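Side-chain contact in D-glyceraldehyde dehydrogenase (NADP(+)) (Thermoplasma acidophilum, PDB 5IZD), which oxidises D-glyceraldehyde to (R)-glycerate with NADP(+) as electron acceptor, a step of the non-phosphorylated Entner-Doudoroff pathway: residues A[147-152]-A[381-386]. Residues are numbered along the deposited sequence; the frame is centred on the assembly and turned at random.
With NAP (NADP nicotinamide-adenine-dinucleotide phosphate), chain I.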
loop_
_atom_site.group_PDB
_atom_site.type_symbol
_atom_site.label_atom_id
_atom_site.label_comp_id
_atom_site.label_asym_id
_atom_site.label_seq_id
_atom_site.Cartn_x
_atom_site.Cartn_y
_atom_site.Cartn_z
ATOM N N PRO A 147 -13.557 12.892 -25.156
ATOM C CA PRO A 147 -14.702 13.763 -25.464
ATOM C C PRO A 147 -14.332 15.212 -25.899
ATOM O O PRO A 147 -13.155 15.591 -25.947
ATOM C CB PRO A 147 -15.454 13.775 -24.158
ATOM C CG PRO A 147 -14.363 13.766 -23.156
ATOM C CD PRO A 147 -13.217 12.959 -23.723
ATOM N N TRP A 148 -15.341 16.004 -26.226
ATOM C CA TRP A 148 -15.108 17.361 -26.741
ATOM C C TRP A 148 -15.050 18.397 -25.620
ATOM O O TRP A 148 -14.548 19.531 -25.857
ATOM C CB TRP A 148 -16.202 17.787 -27.765
ATOM C CG TRP A 148 -17.612 17.494 -27.297
ATOM C CD1 TRP A 148 -18.347 16.397 -27.595
ATOM C CD2 TRP A 148 -18.392 18.271 -26.388
ATOM N NE1 TRP A 148 -19.562 16.458 -26.968
ATOM C CE2 TRP A 148 -19.601 17.599 -26.201
ATOM C CE3 TRP A 148 -18.197 19.482 -25.751
ATOM C CZ2 TRP A 148 -20.632 18.102 -25.355
ATOM C CZ3 TRP A 148 -19.195 19.970 -24.889
ATOM C CH2 TRP A 148 -20.410 19.294 -24.727
ATOM N N ASN A 149 -15.581 18.073 -24.444
ATOM C CA ASN A 149 -15.805 19.098 -23.452
ATOM C C ASN A 149 -14.524 19.619 -22.788
ATOM O O ASN A 149 -14.417 20.824 -22.546
ATOM C CB ASN A 149 -16.881 18.668 -22.478
ATOM C CG ASN A 149 -16.437 17.511 -21.546
ATOM O OD1 ASN A 149 -15.605 16.663 -21.906
ATOM N ND2 ASN A 149 -16.969 17.512 -20.329
ATOM N N PHE A 150 -13.550 18.720 -22.517
ATOM C CA PHE A 150 -12.206 19.082 -22.053
ATOM C C PHE A 150 -11.259 18.406 -23.021
ATOM O O PHE A 150 -10.566 17.406 -22.684
ATOM C CB PHE A 150 -11.973 18.692 -20.591
ATOM C CG PHE A 150 -12.851 19.472 -19.655
ATOM C CD1 PHE A 150 -12.506 20.783 -19.299
ATOM C CD2 PHE A 150 -14.078 18.984 -19.286
ATOM C CE1 PHE A 150 -13.368 21.575 -18.530
ATOM C CE2 PHE A 150 -14.952 19.771 -18.541
ATOM C CZ PHE A 150 -14.598 21.066 -18.158
ATOM N N PRO A 151 -11.201 18.959 -24.239
ATOM C CA PRO A 151 -10.557 18.266 -25.324
ATOM C C PRO A 151 -9.021 18.193 -25.232
ATOM O O PRO A 151 -8.402 17.529 -26.086
ATOM C CB PRO A 151 -10.979 19.108 -26.563
ATOM C CG PRO A 151 -11.046 20.515 -26.022
ATOM C CD PRO A 151 -11.583 20.341 -24.608
ATOM N N ALA A 152 -8.388 18.959 -24.342
ATOM C CA ALA A 152 -6.939 18.888 -24.147
ATOM C C ALA A 152 -6.674 18.153 -22.814
ATOM O O ALA A 152 -5.840 17.245 -22.759
ATOM C CB ALA A 152 -6.332 20.269 -24.120
ATOM N N GLU A 381 -29.417 13.674 -17.518
ATOM C CA GLU A 381 -28.302 14.629 -17.606
ATOM C C GLU A 381 -28.696 15.705 -18.585
ATOM O O GLU A 381 -29.264 15.400 -19.604
ATOM C CB GLU A 381 -27.010 13.936 -18.040
ATOM C CG GLU A 381 -25.738 14.800 -17.887
ATOM C CD GLU A 381 -24.438 14.061 -18.319
ATOM O OE1 GLU A 381 -24.574 13.406 -19.380
ATOM O OE2 GLU A 381 -23.327 14.138 -17.627
ATOM N N ILE A 382 -28.377 16.957 -18.271
ATOM C CA ILE A 382 -28.670 18.124 -19.133
ATOM C C ILE A 382 -27.445 18.574 -19.972
ATOM O O ILE A 382 -27.577 18.838 -21.156
ATOM C CB ILE A 382 -29.191 19.307 -18.244
ATOM C CG1 ILE A 382 -30.578 18.965 -17.701
ATOM C CG2 ILE A 382 -29.281 20.616 -19.049
ATOM C CD1 ILE A 382 -31.056 19.821 -16.542
ATOM N N PHE A 383 -26.311 18.752 -19.314
ATOM C CA PHE A 383 -25.015 19.110 -19.898
ATOM C C PHE A 383 -25.094 20.499 -20.599
ATOM O O PHE A 383 -24.677 20.639 -21.747
ATOM C CB PHE A 383 -24.532 17.968 -20.857
ATOM C CG PHE A 383 -23.093 17.586 -20.713
ATOM C CD1 PHE A 383 -22.623 16.976 -19.568
ATOM C CD2 PHE A 383 -22.190 17.781 -21.779
ATOM C CE1 PHE A 383 -21.288 16.560 -19.455
ATOM C CE2 PHE A 383 -20.858 17.389 -21.670
ATOM C CZ PHE A 383 -20.404 16.764 -20.509
ATOM N N ALA A 384 -25.662 21.504 -19.898
ATOM C CA ALA A 384 -25.997 22.808 -20.519
ATOM C C ALA A 384 -26.326 23.750 -19.352
ATOM O O ALA A 384 -26.406 23.283 -18.218
ATOM C CB ALA A 384 -27.151 22.666 -21.490
ATOM N N PRO A 385 -26.477 25.064 -19.595
ATOM C CA PRO A 385 -26.529 25.986 -18.447
ATOM C C PRO A 385 -27.937 26.135 -17.793
ATOM O O PRO A 385 -28.434 27.235 -17.607
ATOM C CB PRO A 385 -26.013 27.295 -19.061
ATOM C CG PRO A 385 -26.526 27.224 -20.451
ATOM C CD PRO A 385 -26.350 25.797 -20.872
ATOM N N VAL A 386 -28.523 25.006 -17.412
ATOM C CA VAL A 386 -29.907 24.902 -17.015
ATOM C C VAL A 386 -29.945 24.117 -15.688
ATOM O O VAL A 386 -29.313 23.065 -15.590
ATOM C CB VAL A 386 -30.731 24.072 -18.039
ATOM C CG1 VAL A 386 -32.184 23.974 -17.606
ATOM C CG2 VAL A 386 -30.629 24.621 -19.458
HETATM P PA NAP I . -19.760 10.628 -26.979
HETATM O O1A NAP I . -20.603 10.220 -28.147
HETATM O O2A NAP I . -19.836 9.794 -25.717
HETATM O O5B NAP I . -18.210 10.733 -27.485
HETATM C C5B NAP I . -17.056 10.367 -26.695
HETATM C C4B NAP I . -15.991 9.690 -27.578
HETATM O O4B NAP I . -16.455 8.395 -28.002
HETATM C C3B NAP I . -15.715 10.463 -28.884
HETATM O O3B NAP I . -14.324 10.282 -29.263
HETATM C C2B NAP I . -16.624 9.786 -29.871
HETATM O O2B NAP I . -16.289 10.034 -31.233
HETATM C C1B NAP I . -16.469 8.346 -29.460
HETATM N N9A NAP I . -17.520 7.432 -29.934
HETATM C C8A NAP I . -18.784 7.725 -30.345
HETATM N N7A NAP I . -19.445 6.651 -30.720
HETATM C C5A NAP I . -18.545 5.602 -30.498
HETATM C C6A NAP I . -18.644 4.223 -30.683
HETATM N N6A NAP I . -19.751 3.624 -31.138
HETATM N N1A NAP I . -17.576 3.458 -30.373
HETATM C C2A NAP I . -16.451 4.053 -29.936
HETATM N N3A NAP I . -16.267 5.367 -29.746
HETATM C C4A NAP I . -17.376 6.083 -30.040
HETATM O O3 NAP I . -20.137 12.130 -26.628
HETATM P PN NAP I . -21.195 13.133 -27.313
HETATM O O1N NAP I . -20.770 13.445 -28.737
HETATM O O2N NAP I . -21.335 14.371 -26.462
HETATM O O5D NAP I . -22.526 12.341 -27.329
HETATM P P2B NAP I . -17.243 11.068 -32.111
HETATM O O1X NAP I . -16.673 11.052 -33.538
HETATM O O2X NAP I . -17.113 12.402 -31.544
HETATM O O3X NAP I . -18.650 10.573 -32.118
#
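With CG between the backbone N and the carbonyl carbon (chi1 47°) and the indole turned by chi2 -95°, W148 brings the CH2 end of its six-membered ring to F383. F383 reaches across from the 381-386 loop. Its CE2 lies 3.6 Å from CH2 of W148. The planes of the two six-membered rings are nearly perpendicular, with centroids 5.7 Å apart. CH2 and CZ2 of W148 lie at the edge of the F383 ring, but the pair as a whole is oblique. CZ of F383 also comes within 3.5 Å of ND2 of N149, whose amide plane is inclined 35° to the ring. That amide nitrogen donates elsewhere, to Q279 O and to the oxidised cysteine (CSD) at position 281. At the indole edge, near the ring plane, W148 NE1 gives NADP O2N a hydrogen bond of 2.8 Å. Replacing W148 by an alanine is likely to leave O2N without its indole donor and open a gap beside F383. By similarity, N149 stabilises the transition state in this aldehyde dehydrogenase. The chemistry is thus divided: apolar ring contact joins the two loops, while W148 NE1 binds the cofactor phosphate and N149 ND2 bonds to the oxidised cysteine, catalytic by similarity.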